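PDB 3UUW: putative oxidoreductase with NAD(P)-binding Rossmann-fold domain, which probably acts as a dehydrogenase of the GFO/IDH/MocA family, binding an NAD(P) cofactor in its Rossmann-fold domain. Local coordinates for residues D194-K206 with S211-K223. Residues are numbered along the deposited sequence; the frame is centred on the assembly and turned at random. Where two conformers were deposited one is given.
Sequences DNKNLIFVSHKLK and SINTSMHRDSGTK
The rings of F200 and H217 meet as an offset edge-to-face pair, planes at 74°, with the phenyl edge toward the imidazole face; flat rings suit this directly opposed pair, since one can set its edge against the other on a shared face of the sheet. H217 CB lies in the plane of the phenyl ring at its edge, 3.7 Å from F200 CD1. The imidazole carries the backbone of D219 and S220 over one face and has I199 O at its edge, 3.3 Å from H217 CD2. F200 leaves its strand with CG anti to the backbone N (chi1 176°), H217 likewise, which brings the rings together.

On the same face K204, bent at its last two torsions, runs beside N213, and its NZ reaches N213 OD1, although the position of NZ is less certain. The opposite face, packed on helix 160-179, suits aliphatic residues: V201 CG1 rests 3.9 Å from M216 CB. The polar H203 and T214 suit this buried face since Y168 hydrogen-bonds both H203 ND1 and T214 OG1, and E188 hydrogen-bonds H203 NE2.

Between the strands, L205 N donates almost straight to I212 O (2.7 Å, 177°). At the other end I199 and F200 form a classic beta bulge opposite F191 of strand 184-192, and I199 O accepts R218 N at 2.9 Å. R218 itself turns to a salt bridge with D167. Backbone bonding thus joins strand 198-206, next to the outermost strand 184-192, to 211-217, with a largely apolar, helix-backed face and a more polar one toward the second subunit, whose D189 binds K206 and S211.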
loop_
_atom_site.group_PDB
_atom_site.type_symbol
_atom_site.label_atom_id
_atom_site.label_comp_id
_atom_site.label_asym_id
_atom_site.label_seq_id
_atom_site.Cartn_x
_atom_site.Cartn_y
_atom_site.Cartn_z
ATOM N N ASP A 194 -5.429 -21.828 29.644
ATOM C CA ASP A 194 -5.484 -22.655 30.843
ATOM C C ASP A 194 -5.586 -24.129 30.463
ATOM O O ASP A 194 -5.033 -24.985 31.147
ATOM C CB ASP A 194 -6.665 -22.255 31.739
ATOM C CG ASP A 194 -6.466 -20.896 32.409
ATOM O OD1 ASP A 194 -7.405 -20.423 33.088
ATOM O OD2 ASP A 194 -5.373 -20.302 32.263
ATOM N N ASN A 195 -6.292 -24.416 29.371
ATOM C CA ASN A 195 -6.462 -25.790 28.886
ATOM C C ASN A 195 -5.356 -26.257 27.938
ATOM O O ASN A 195 -5.549 -27.222 27.206
ATOM C CB ASN A 195 -7.832 -25.953 28.209
ATOM C CG ASN A 195 -8.982 -25.922 29.203
ATOM O OD1 ASN A 195 -8.823 -26.276 30.372
ATOM N ND2 ASN A 195 -10.156 -25.508 28.736
ATOM N N LYS A 196 -4.208 -25.574 27.959
ATOM C CA LYS A 196 -3.030 -25.950 27.158
ATOM C C LYS A 196 -3.159 -25.836 25.637
ATOM O O LYS A 196 -2.441 -26.529 24.895
ATOM C CB LYS A 196 -2.521 -27.354 27.555
ATOM C CG LYS A 196 -1.485 -27.363 28.671
ATOM C CD LYS A 196 -1.916 -26.562 29.870
ATOM C CE LYS A 196 -0.880 -26.620 30.972
ATOM N NZ LYS A 196 -1.311 -25.810 32.141
ATOM N N ASN A 197 -4.036 -24.949 25.171
ATOM C CA ASN A 197 -4.146 -24.662 23.742
ATOM C C ASN A 197 -3.136 -23.547 23.400
ATOM O O ASN A 197 -2.892 -22.664 24.227
ATOM C CB ASN A 197 -5.549 -24.201 23.385
ATOM C CG ASN A 197 -6.627 -25.083 23.986
ATOM O OD1 ASN A 197 -7.475 -24.603 24.721
ATOM N ND2 ASN A 197 -6.569 -26.386 23.715
ATOM N N LEU A 198 -2.582 -23.575 22.189
ATOM C CA LEU A 198 -1.621 -22.564 21.756
ATOM C C LEU A 198 -2.274 -21.219 21.474
ATOM O O LEU A 198 -3.219 -21.128 20.677
ATOM C CB LEU A 198 -0.900 -23.015 20.475
ATOM C CG LEU A 198 0.169 -22.050 19.923
ATOM C CD1 LEU A 198 1.292 -21.873 20.927
ATOM C CD2 LEU A 198 0.714 -22.543 18.599
ATOM N N ILE A 199 -1.760 -20.179 22.116
ATOM C CA ILE A 199 -2.156 -18.792 21.810
ATOM C C ILE A 199 -1.083 -18.125 20.941
ATOM O O ILE A 199 -1.355 -17.616 19.849
ATOM C CB ILE A 199 -2.321 -17.928 23.084
ATOM C CG1 ILE A 199 -3.413 -18.467 24.011
ATOM C CG2 ILE A 199 -2.634 -16.458 22.691
ATOM C CD1 ILE A 199 -3.426 -17.806 25.367
ATOM N N PHE A 200 0.141 -18.114 21.446
ATOM C CA PHE A 200 1.248 -17.450 20.754
ATOM C C PHE A 200 2.539 -18.190 21.000
ATOM O O PHE A 200 2.768 -18.691 22.094
ATOM C CB PHE A 200 1.349 -16.021 21.278
ATOM C CG PHE A 200 2.504 -15.248 20.729
ATOM C CD1 PHE A 200 2.405 -14.625 19.492
ATOM C CD2 PHE A 200 3.689 -15.148 21.425
ATOM C CE1 PHE A 200 3.481 -13.918 18.948
ATOM C CE2 PHE A 200 4.769 -14.439 20.880
ATOM C CZ PHE A 200 4.646 -13.809 19.649
ATOM N N VAL A 201 3.389 -18.256 19.975
ATOM C CA VAL A 201 4.707 -18.845 20.109
ATOM C C VAL A 201 5.681 -18.025 19.298
ATOM O O VAL A 201 5.350 -17.541 18.220
ATOM C CB VAL A 201 4.748 -20.329 19.658
ATOM C CG1 VAL A 201 4.360 -20.473 18.208
ATOM C CG2 VAL A 201 6.142 -20.956 19.892
ATOM N N SER A 202 6.883 -17.887 19.826
ATOM C CA SER A 202 7.944 -17.186 19.135
ATOM C C SER A 202 9.288 -17.726 19.559
ATOM O O SER A 202 9.454 -18.187 20.692
ATOM C CB SER A 202 7.867 -15.690 19.418
ATOM O OG SER A 202 8.979 -15.030 18.856
ATOM N N HIS A 203 10.239 -17.678 18.630
ATOM C CA HIS A 203 11.612 -18.093 18.885
ATOM C C HIS A 203 12.589 -17.182 18.209
ATOM O O HIS A 203 12.272 -16.527 17.220
ATOM C CB HIS A 203 11.856 -19.512 18.414
ATOM C CG HIS A 203 11.153 -20.520 19.250
ATOM N ND1 HIS A 203 9.872 -20.944 18.981
ATOM C CD2 HIS A 203 11.518 -21.117 20.401
ATOM C CE1 HIS A 203 9.495 -21.799 19.916
ATOM N NE2 HIS A 203 10.465 -21.901 20.804
ATOM N N LYS A 204 13.771 -17.119 18.788
ATOM C CA LYS A 204 14.895 -16.523 18.120
ATOM C C LYS A 204 15.860 -17.674 17.845
ATOM O O LYS A 204 16.310 -18.381 18.794
ATOM C CB LYS A 204 15.543 -15.445 18.967
ATOM C CG LYS A 204 16.715 -14.775 18.267
ATOM C CD LYS A 204 17.342 -13.698 19.147
ATOM C CE LYS A 204 16.553 -12.413 19.122
ATOM N NZ LYS A 204 16.722 -11.737 17.788
ATOM N N LEU A 205 16.204 -17.852 16.566
ATOM C CA LEU A 205 17.114 -18.881 16.108
ATOM C C LEU A 205 18.422 -18.213 15.695
ATOM O O LEU A 205 18.485 -17.482 14.697
ATOM C CB LEU A 205 16.510 -19.694 14.953
ATOM C CG LEU A 205 15.124 -20.293 15.226
ATOM C CD1 LEU A 205 14.636 -20.995 13.963
ATOM C CD2 LEU A 205 15.093 -21.235 16.438
ATOM N N LYS A 206 19.466 -18.465 16.475
ATOM C CA LYS A 206 20.752 -17.819 16.267
ATOM C C LYS A 206 21.744 -18.620 15.429
ATOM O O LYS A 206 22.087 -19.750 15.780
ATOM C CB LYS A 206 21.380 -17.520 17.630
ATOM C CG LYS A 206 22.672 -16.711 17.560
ATOM C CD LYS A 206 23.240 -16.443 18.933
ATOM C CE LYS A 206 24.437 -15.496 18.853
ATOM N NZ LYS A 206 24.061 -14.199 18.190
ATOM N N SER A 211 20.438 -14.025 12.865
ATOM C CA SER A 211 19.400 -14.736 13.584
ATOM C C SER A 211 18.082 -14.678 12.828
ATOM O O SER A 211 17.858 -13.783 12.008
ATOM C CB SER A 211 19.171 -14.111 14.961
ATOM O OG SER A 211 20.351 -14.213 15.748
ATOM N N ILE A 212 17.221 -15.650 13.110
ATOM C CA ILE A 212 15.890 -15.677 12.547
ATOM C C ILE A 212 14.912 -15.537 13.693
ATOM O O ILE A 212 15.048 -16.206 14.721
ATOM C CB ILE A 212 15.560 -16.981 11.800
ATOM C CG1 ILE A 212 16.565 -17.253 10.680
ATOM C CG2 ILE A 212 14.142 -16.902 11.234
ATOM C CD1 ILE A 212 17.811 -18.011 11.129
ATOM N N ASN A 213 13.954 -14.640 13.527
ATOM C CA ASN A 213 12.904 -14.450 14.504
ATOM C C ASN A 213 11.620 -14.975 13.940
ATOM O O ASN A 213 11.110 -14.439 12.959
ATOM C CB ASN A 213 12.785 -12.972 14.837
ATOM C CG ASN A 213 14.096 -12.399 15.317
ATOM O OD1 ASN A 213 14.546 -12.725 16.414
ATOM N ND2 ASN A 213 14.747 -11.590 14.483
ATOM N N THR A 214 11.091 -16.014 14.595
ATOM C CA THR A 214 9.889 -16.712 14.158
ATOM C C THR A 214 8.762 -16.424 15.095
ATOM O O THR A 214 8.973 -16.340 16.291
ATOM C CB THR A 214 10.109 -18.241 14.125
ATOM O OG1 THR A 214 10.485 -18.728 15.424
ATOM C CG2 THR A 214 11.211 -18.598 13.122
ATOM N N SER A 215 7.552 -16.258 14.554
ATOM C CA SER A 215 6.382 -15.870 15.368
ATOM C C SER A 215 5.034 -16.350 14.807
ATOM O O SER A 215 4.776 -16.251 13.619
ATOM C CB SER A 215 6.358 -14.345 15.492
ATOM O OG SER A 215 5.221 -13.868 16.191
ATOM N N MET A 216 4.154 -16.806 15.697
ATOM C CA MET A 216 2.839 -17.288 15.315
ATOM C C MET A 216 1.801 -16.947 16.407
ATOM O O MET A 216 1.857 -17.459 17.528
ATOM C CB MET A 216 2.883 -18.808 15.057
ATOM C CG MET A 216 1.487 -19.478 14.997
ATOM S SD MET A 216 1.527 -21.204 14.470
ATOM C CE MET A 216 1.911 -20.996 12.711
ATOM N N HIS A 217 0.848 -16.087 16.055
ATOM C CA HIS A 217 -0.251 -15.712 16.946
ATOM C C HIS A 217 -1.524 -16.290 16.349
ATOM O O HIS A 217 -1.914 -15.960 15.224
ATOM C CB HIS A 217 -0.350 -14.201 17.077
ATOM C CG HIS A 217 -1.320 -13.742 18.110
ATOM N ND1 HIS A 217 -1.880 -12.484 18.091
ATOM C CD2 HIS A 217 -1.829 -14.367 19.193
ATOM C CE1 HIS A 217 -2.694 -12.353 19.124
ATOM N NE2 HIS A 217 -2.686 -13.482 19.807
ATOM N N ARG A 218 -2.148 -17.170 17.113
ATOM C CA ARG A 218 -3.344 -17.888 16.698
ATOM C C ARG A 218 -4.632 -17.108 16.894
ATOM O O ARG A 218 -5.687 -17.543 16.406
ATOM C CB ARG A 218 -3.448 -19.198 17.488
ATOM C CG ARG A 218 -2.195 -20.060 17.431
ATOM C CD ARG A 218 -1.907 -20.597 16.034
ATOM N NE ARG A 218 -2.975 -21.485 15.560
ATOM C CZ ARG A 218 -2.948 -22.128 14.395
ATOM N NH1 ARG A 218 -1.901 -22.006 13.576
ATOM N NH2 ARG A 218 -3.969 -22.906 14.051
ATOM N N ASP A 219 -4.562 -15.980 17.602
ATOM C CA ASP A 219 -5.742 -15.169 17.898
ATOM C C ASP A 219 -5.456 -13.717 17.525
ATOM O O ASP A 219 -5.647 -12.796 18.327
ATOM C CB ASP A 219 -6.111 -15.282 19.393
ATOM C CG ASP A 219 -7.545 -14.847 19.676
ATOM O OD1 ASP A 219 -8.308 -14.660 18.706
ATOM O OD2 ASP A 219 -7.924 -14.695 20.866
ATOM N N SER A 220 -5.003 -13.534 16.284
ATOM C CA SER A 220 -4.624 -12.223 15.735
ATOM C C SER A 220 -5.809 -11.514 15.048
ATOM O O SER A 220 -7.010 -11.875 15.252
ATOM C CB SER A 220 -3.467 -12.436 14.742
ATOM O OG SER A 220 -2.883 -11.206 14.321
ATOM N N GLY A 221 -5.511 -10.463 14.290
ATOM C CA GLY A 221 -6.552 -9.660 13.649
ATOM C C GLY A 221 -6.770 -9.968 12.199
ATOM O O GLY A 221 -7.650 -9.390 11.564
ATOM N N THR A 222 -5.957 -10.877 11.671
ATOM C CA THR A 222 -6.050 -11.280 10.290
ATOM C C THR A 222 -5.226 -12.533 10.079
ATOM O O THR A 222 -4.405 -12.923 10.933
ATOM C CB THR A 222 -5.533 -10.141 9.362
ATOM O OG1 THR A 222 -6.063 -10.284 8.038
ATOM C CG2 THR A 222 -4.024 -10.069 9.349
ATOM N N LYS A 223 -5.456 -13.180 8.946
ATOM C CA LYS A 223 -4.615 -14.278 8.525
ATOM C C LYS A 223 -3.523 -13.663 7.660
ATOM O O LYS A 223 -3.812 -13.098 6.599
ATOM C CB LYS A 223 -5.442 -15.285 7.745
ATOM C CG LYS A 223 -4.648 -16.473 7.257
ATOM C CD LYS A 223 -5.579 -17.469 6.557
ATOM C CE LYS A 223 -4.798 -18.467 5.718
ATOM N NZ LYS A 223 -3.863 -19.269 6.552
#